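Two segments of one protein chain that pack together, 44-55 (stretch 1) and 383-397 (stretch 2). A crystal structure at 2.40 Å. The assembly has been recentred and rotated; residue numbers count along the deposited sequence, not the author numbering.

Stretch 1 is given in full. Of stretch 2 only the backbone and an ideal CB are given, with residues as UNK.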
# COMPACT_ATOMS: atom_id res chain seq x y z
N GLY B 44 -0.74 1.70 -18.56
CA GLY B 44 -1.10 0.44 -19.20
C GLY B 44 -2.60 0.21 -19.36
O GLY B 44 -3.41 1.15 -19.45
N ILE B 45 -2.98 -1.06 -19.37
CA ILE B 45 -4.36 -1.46 -19.51
C ILE B 45 -4.62 -2.55 -18.47
O ILE B 45 -3.73 -3.35 -18.18
CB ILE B 45 -4.61 -1.99 -20.96
CG1 ILE B 45 -6.10 -2.17 -21.22
CG2 ILE B 45 -3.85 -3.30 -21.20
CD1 ILE B 45 -6.41 -2.54 -22.69
N LEU B 46 -5.83 -2.57 -17.92
CA LEU B 46 -6.20 -3.55 -16.90
C LEU B 46 -7.31 -4.52 -17.34
O LEU B 46 -8.09 -4.24 -18.26
CB LEU B 46 -6.66 -2.82 -15.63
CG LEU B 46 -5.69 -2.64 -14.45
CD1 LEU B 46 -4.36 -2.08 -14.90
CD2 LEU B 46 -6.35 -1.72 -13.41
N GLY B 47 -7.39 -5.65 -16.63
CA GLY B 47 -8.42 -6.64 -16.90
C GLY B 47 -8.55 -7.63 -15.75
O GLY B 47 -7.82 -7.55 -14.76
N GLN B 48 -9.48 -8.57 -15.88
CA GLN B 48 -9.71 -9.61 -14.88
C GLN B 48 -9.53 -10.92 -15.62
O GLN B 48 -10.00 -11.08 -16.75
CB GLN B 48 -11.14 -9.59 -14.34
CG GLN B 48 -11.66 -8.27 -13.86
CD GLN B 48 -13.05 -8.40 -13.25
OE1 GLN B 48 -13.19 -8.78 -12.08
NE2 GLN B 48 -14.09 -8.09 -14.03
N GLN B 49 -8.85 -11.88 -14.99
CA GLN B 49 -8.67 -13.16 -15.66
C GLN B 49 -9.13 -14.31 -14.79
O GLN B 49 -8.91 -14.30 -13.57
CB GLN B 49 -7.21 -13.38 -16.07
CG GLN B 49 -6.22 -13.50 -14.92
CD GLN B 49 -5.97 -14.94 -14.47
OE1 GLN B 49 -6.64 -15.88 -14.91
NE2 GLN B 49 -4.99 -15.10 -13.59
N ASP B 50 -9.80 -15.27 -15.42
CA ASP B 50 -10.25 -16.47 -14.74
C ASP B 50 -9.21 -17.52 -15.13
O ASP B 50 -9.05 -17.84 -16.31
CB ASP B 50 -11.63 -16.90 -15.24
CG ASP B 50 -12.74 -15.96 -14.79
OD1 ASP B 50 -12.87 -15.74 -13.55
OD2 ASP B 50 -13.49 -15.45 -15.66
N PRO B 51 -8.44 -18.02 -14.15
CA PRO B 51 -7.43 -19.04 -14.47
C PRO B 51 -8.09 -20.17 -15.26
O PRO B 51 -7.60 -20.59 -16.31
CB PRO B 51 -6.96 -19.52 -13.09
CG PRO B 51 -7.13 -18.28 -12.22
CD PRO B 51 -8.45 -17.68 -12.70
N ILE B 52 -9.23 -20.65 -14.77
CA ILE B 52 -9.93 -21.75 -15.44
C ILE B 52 -11.25 -21.28 -16.06
O ILE B 52 -11.46 -21.41 -17.27
CB ILE B 52 -10.18 -22.92 -14.46
CG1 ILE B 52 -8.82 -23.43 -13.95
CG2 ILE B 52 -10.95 -24.04 -15.14
CD1 ILE B 52 -8.92 -24.56 -12.94
N LYS B 53 -12.14 -20.74 -15.23
CA LYS B 53 -13.43 -20.25 -15.69
C LYS B 53 -14.13 -19.59 -14.50
O LYS B 53 -13.74 -19.80 -13.35
CB LYS B 53 -14.28 -21.40 -16.25
CG LYS B 53 -14.53 -22.56 -15.28
CD LYS B 53 -15.47 -23.62 -15.90
CE LYS B 53 -15.71 -24.78 -14.92
NZ LYS B 53 -16.73 -25.75 -15.39
N PRO B 54 -15.16 -18.77 -14.76
CA PRO B 54 -15.90 -18.07 -13.69
C PRO B 54 -16.27 -18.97 -12.50
O PRO B 54 -16.91 -20.03 -12.66
CB PRO B 54 -17.14 -17.54 -14.42
CG PRO B 54 -16.63 -17.29 -15.81
CD PRO B 54 -15.78 -18.51 -16.08
N GLY B 55 -15.85 -18.55 -11.30
CA GLY B 55 -16.16 -19.28 -10.08
C GLY B 55 -15.50 -20.63 -9.87
O GLY B 55 -15.88 -21.35 -8.95
N UNK B 383 -9.63 -3.17 -11.95
CA UNK B 383 -9.53 -4.15 -13.03
C UNK B 383 -10.91 -4.45 -13.62
O UNK B 383 -11.07 -4.82 -14.77
CB UNK B 383 -8.88 -5.44 -12.52
N UNK B 384 -11.94 -4.31 -12.75
CA UNK B 384 -13.31 -4.49 -13.20
C UNK B 384 -13.68 -3.45 -14.27
O UNK B 384 -14.67 -3.57 -14.99
CB UNK B 384 -14.27 -4.40 -12.01
N UNK B 385 -12.86 -2.37 -14.34
CA UNK B 385 -13.12 -1.30 -15.32
C UNK B 385 -12.03 -1.26 -16.41
O UNK B 385 -12.00 -0.37 -17.25
CB UNK B 385 -13.20 0.05 -14.61
N UNK B 386 -11.12 -2.23 -16.41
CA UNK B 386 -10.05 -2.23 -17.41
C UNK B 386 -10.49 -2.54 -18.84
O UNK B 386 -11.44 -3.29 -19.07
CB UNK B 386 -8.98 -3.25 -17.00
N UNK B 387 -9.76 -1.96 -19.79
CA UNK B 387 -10.03 -2.16 -21.21
C UNK B 387 -9.81 -3.56 -21.77
O UNK B 387 -10.26 -3.83 -22.88
CB UNK B 387 -9.16 -1.19 -22.01
N UNK B 388 -9.13 -4.45 -21.02
CA UNK B 388 -8.91 -5.83 -21.51
C UNK B 388 -10.16 -6.68 -21.32
O UNK B 388 -10.32 -7.72 -21.98
CB UNK B 388 -7.73 -6.48 -20.79
N UNK B 389 -11.04 -6.22 -20.42
CA UNK B 389 -12.27 -6.96 -20.14
C UNK B 389 -11.98 -8.19 -19.29
O UNK B 389 -10.91 -8.32 -18.70
CB UNK B 389 -12.96 -7.37 -21.44
N UNK B 390 -12.94 -9.12 -19.25
CA UNK B 390 -12.79 -10.35 -18.48
C UNK B 390 -12.35 -11.46 -19.44
O UNK B 390 -13.13 -11.93 -20.27
CB UNK B 390 -14.09 -10.72 -17.76
N UNK B 391 -11.08 -11.88 -19.31
CA UNK B 391 -10.51 -12.92 -20.18
C UNK B 391 -10.10 -14.17 -19.39
O UNK B 391 -10.24 -14.21 -18.16
CB UNK B 391 -9.30 -12.37 -20.93
N UNK B 392 -9.59 -15.18 -20.10
CA UNK B 392 -9.13 -16.42 -19.47
C UNK B 392 -7.62 -16.30 -19.24
O UNK B 392 -6.91 -15.54 -19.93
CB UNK B 392 -9.46 -17.64 -20.33
N UNK B 393 -7.12 -17.07 -18.27
CA UNK B 393 -5.71 -17.05 -17.95
C UNK B 393 -4.85 -17.44 -19.15
O UNK B 393 -3.76 -16.90 -19.32
CB UNK B 393 -5.43 -17.99 -16.77
N UNK B 394 -5.34 -18.36 -19.98
CA UNK B 394 -4.56 -18.79 -21.15
C UNK B 394 -4.65 -17.81 -22.34
O UNK B 394 -4.15 -18.07 -23.43
CB UNK B 394 -5.04 -20.17 -21.60
N UNK B 395 -5.32 -16.66 -22.12
CA UNK B 395 -5.33 -15.58 -23.11
C UNK B 395 -4.13 -14.64 -22.95
O UNK B 395 -3.79 -13.86 -23.84
CB UNK B 395 -6.63 -14.78 -23.00
N UNK B 396 -3.54 -14.68 -21.74
CA UNK B 396 -2.53 -13.69 -21.36
C UNK B 396 -1.25 -13.78 -22.21
O UNK B 396 -0.72 -12.79 -22.71
CB UNK B 396 -2.18 -13.86 -19.88
N UNK B 397 -0.70 -14.98 -22.40
CA UNK B 397 0.52 -15.11 -23.19
C UNK B 397 0.28 -14.69 -24.65
O UNK B 397 1.07 -13.92 -25.21
CB UNK B 397 1.04 -16.55 -23.13

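Position 383 sets its CB sideways to stretch 1, with the ideal CB 3.3 Å from Gly47 O and 4.2 Å from Gln48 CG. So tight a spot suits a small residue, and the deposited one is Ala383, whose CB stays 3.3 Å from Gly47 O. Its carbonyl O accepts from a water, which in turn takes a weak hydrogen bond from Gln48 NE2.

At 384 the CB points away, but the amide end of Gln48 lies nearby, so a long chain of almost any character could brush it. Met384 does, its CG 3.5 Å from Gln48 OE1. Position 385 points away with nothing of stretch 1 in reach and accepts most residues; it is Lys385.

At 386 an ideal CB would stand 1.8 Å from Leu46 O and 2.9 Å from Gly47 N, both clashes, so glycine alone fits. Gly386 brings its CA to 2.9 Å from Leu46 O in a CA-H...O contact. At 387 the CB would come to 3.1 Å from Ile45 CD1, which favours glycine without demanding it; Gly387 is found.

Position 388 points toward stretch 1, over the side chain of Ile45 and the bare CA of Gly47. A medium apolar chain would suit, leucine, isoleucine or methionine among them. Leu388 places CG 3.7 Å from Ile45 CG2, while its backbone N donates to Leu46 O at 3.0 Å. At 389 a phi of 75° with psi at -164° is a conformation that practically only glycine adopts; Gly389 O accepts from Gln48 N at 3.2 Å.

Position 390 pairs in parallel with Gln48, and its CB lies on the same face as Gln48 and Asp50, 5.2 Å from Asp50 OD2. The carboxylate calls for a basic chain, lysine or arginine. Arg390, extended with chi1 to chi3 all t, forms a two-pronged salt bridge: NE to Asp50 OD2 at 2.8 Å and NH2 to Asp50 OD1 at 3.0 Å. Asp50 meets the guanidinium at its edge, leaving one face to Pro54 CG.

Position 391 turns to the other face, beside Gln49, where a beta-branched or other apolar residue would do. Ile391 sets CG1 4.1 Å from Gln49 CB; its backbone N donates to Gln48 O at 2.9 Å and its O accepts from Asp50 N at 3.0 Å.

Position 392 returns to the face of Asp50, so a long polar or basic chain could reach back toward the acid. Arg392 folds (chi1 and chi2 m) to lay one guanidinium face against Lys53 CA, and a water bridges its NE to Asp50 OD2.

At 393 an ideal CB would be tight, 3.1 Å from Gln49 OE1 and 3.2 Å from Pro51 CA, so glycine is the easiest choice. Gly393 N donates to Asp50 O at 2.9 Å.

Positions 394 and 395 point sideways and are permissive: His394, and Asp395, whose OD2 accepts from Arg392 N. Position 396 needs a longer apolar chain; Ile396 CD1 reaches Gln49 CG at 4.1 Å. Position 397, Val397, is out of reach.

Stretch 2 383-397: AMKGGLGRIRGHDIV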
# COMPACT_ATOMS: atom_id res chain seq x y z
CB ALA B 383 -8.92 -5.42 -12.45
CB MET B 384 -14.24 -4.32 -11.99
CG MET B 384 -14.43 -5.61 -11.18
SD MET B 384 -15.41 -5.33 -9.69
CE MET B 384 -14.29 -6.08 -8.50
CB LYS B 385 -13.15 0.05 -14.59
CG LYS B 385 -14.20 0.12 -13.48
CD LYS B 385 -14.24 1.51 -12.82
CE LYS B 385 -12.87 1.93 -12.25
NZ LYS B 385 -13.02 3.21 -11.55
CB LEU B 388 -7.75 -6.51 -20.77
CG LEU B 388 -6.31 -6.07 -21.09
CD1 LEU B 388 -5.31 -6.75 -20.13
CD2 LEU B 388 -6.00 -6.43 -22.55
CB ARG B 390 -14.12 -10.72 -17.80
CG ARG B 390 -14.04 -12.00 -16.97
CD ARG B 390 -15.24 -12.13 -16.03
NE ARG B 390 -15.05 -13.22 -15.06
CZ ARG B 390 -15.82 -13.42 -13.99
NH1 ARG B 390 -16.84 -12.60 -13.72
NH2 ARG B 390 -15.56 -14.44 -13.18
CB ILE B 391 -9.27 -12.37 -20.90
CG1 ILE B 391 -8.16 -12.07 -19.87
CG2 ILE B 391 -9.61 -11.09 -21.63
CD1 ILE B 391 -6.98 -11.34 -20.47
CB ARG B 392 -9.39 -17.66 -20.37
CG ARG B 392 -10.86 -18.08 -20.50
CD ARG B 392 -11.47 -18.50 -19.17
NE ARG B 392 -12.94 -18.46 -19.22
CZ ARG B 392 -13.70 -19.44 -19.69
NH1 ARG B 392 -13.15 -20.57 -20.13
NH2 ARG B 392 -15.03 -19.29 -19.74
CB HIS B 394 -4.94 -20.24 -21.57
CG HIS B 394 -6.44 -20.44 -21.76
ND1 HIS B 394 -7.14 -19.87 -22.77
CD2 HIS B 394 -7.31 -21.21 -20.99
CE1 HIS B 394 -8.42 -20.29 -22.60
NE2 HIS B 394 -8.55 -21.10 -21.54
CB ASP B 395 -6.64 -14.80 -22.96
CG ASP B 395 -7.80 -15.65 -23.48
OD1 ASP B 395 -7.65 -16.22 -24.56
OD2 ASP B 395 -8.82 -15.73 -22.80
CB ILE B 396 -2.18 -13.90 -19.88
CG1 ILE B 396 -3.38 -13.57 -19.00
CG2 ILE B 396 -1.02 -12.96 -19.47
CD1 ILE B 396 -3.07 -13.77 -17.51
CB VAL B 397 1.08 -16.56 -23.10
CG1 VAL B 397 2.15 -16.80 -24.17
CG2 VAL B 397 1.67 -16.79 -21.69
O HOH W 1 -12.92 -6.27 -16.68
O HOH W 2 -13.51 -15.76 -18.56
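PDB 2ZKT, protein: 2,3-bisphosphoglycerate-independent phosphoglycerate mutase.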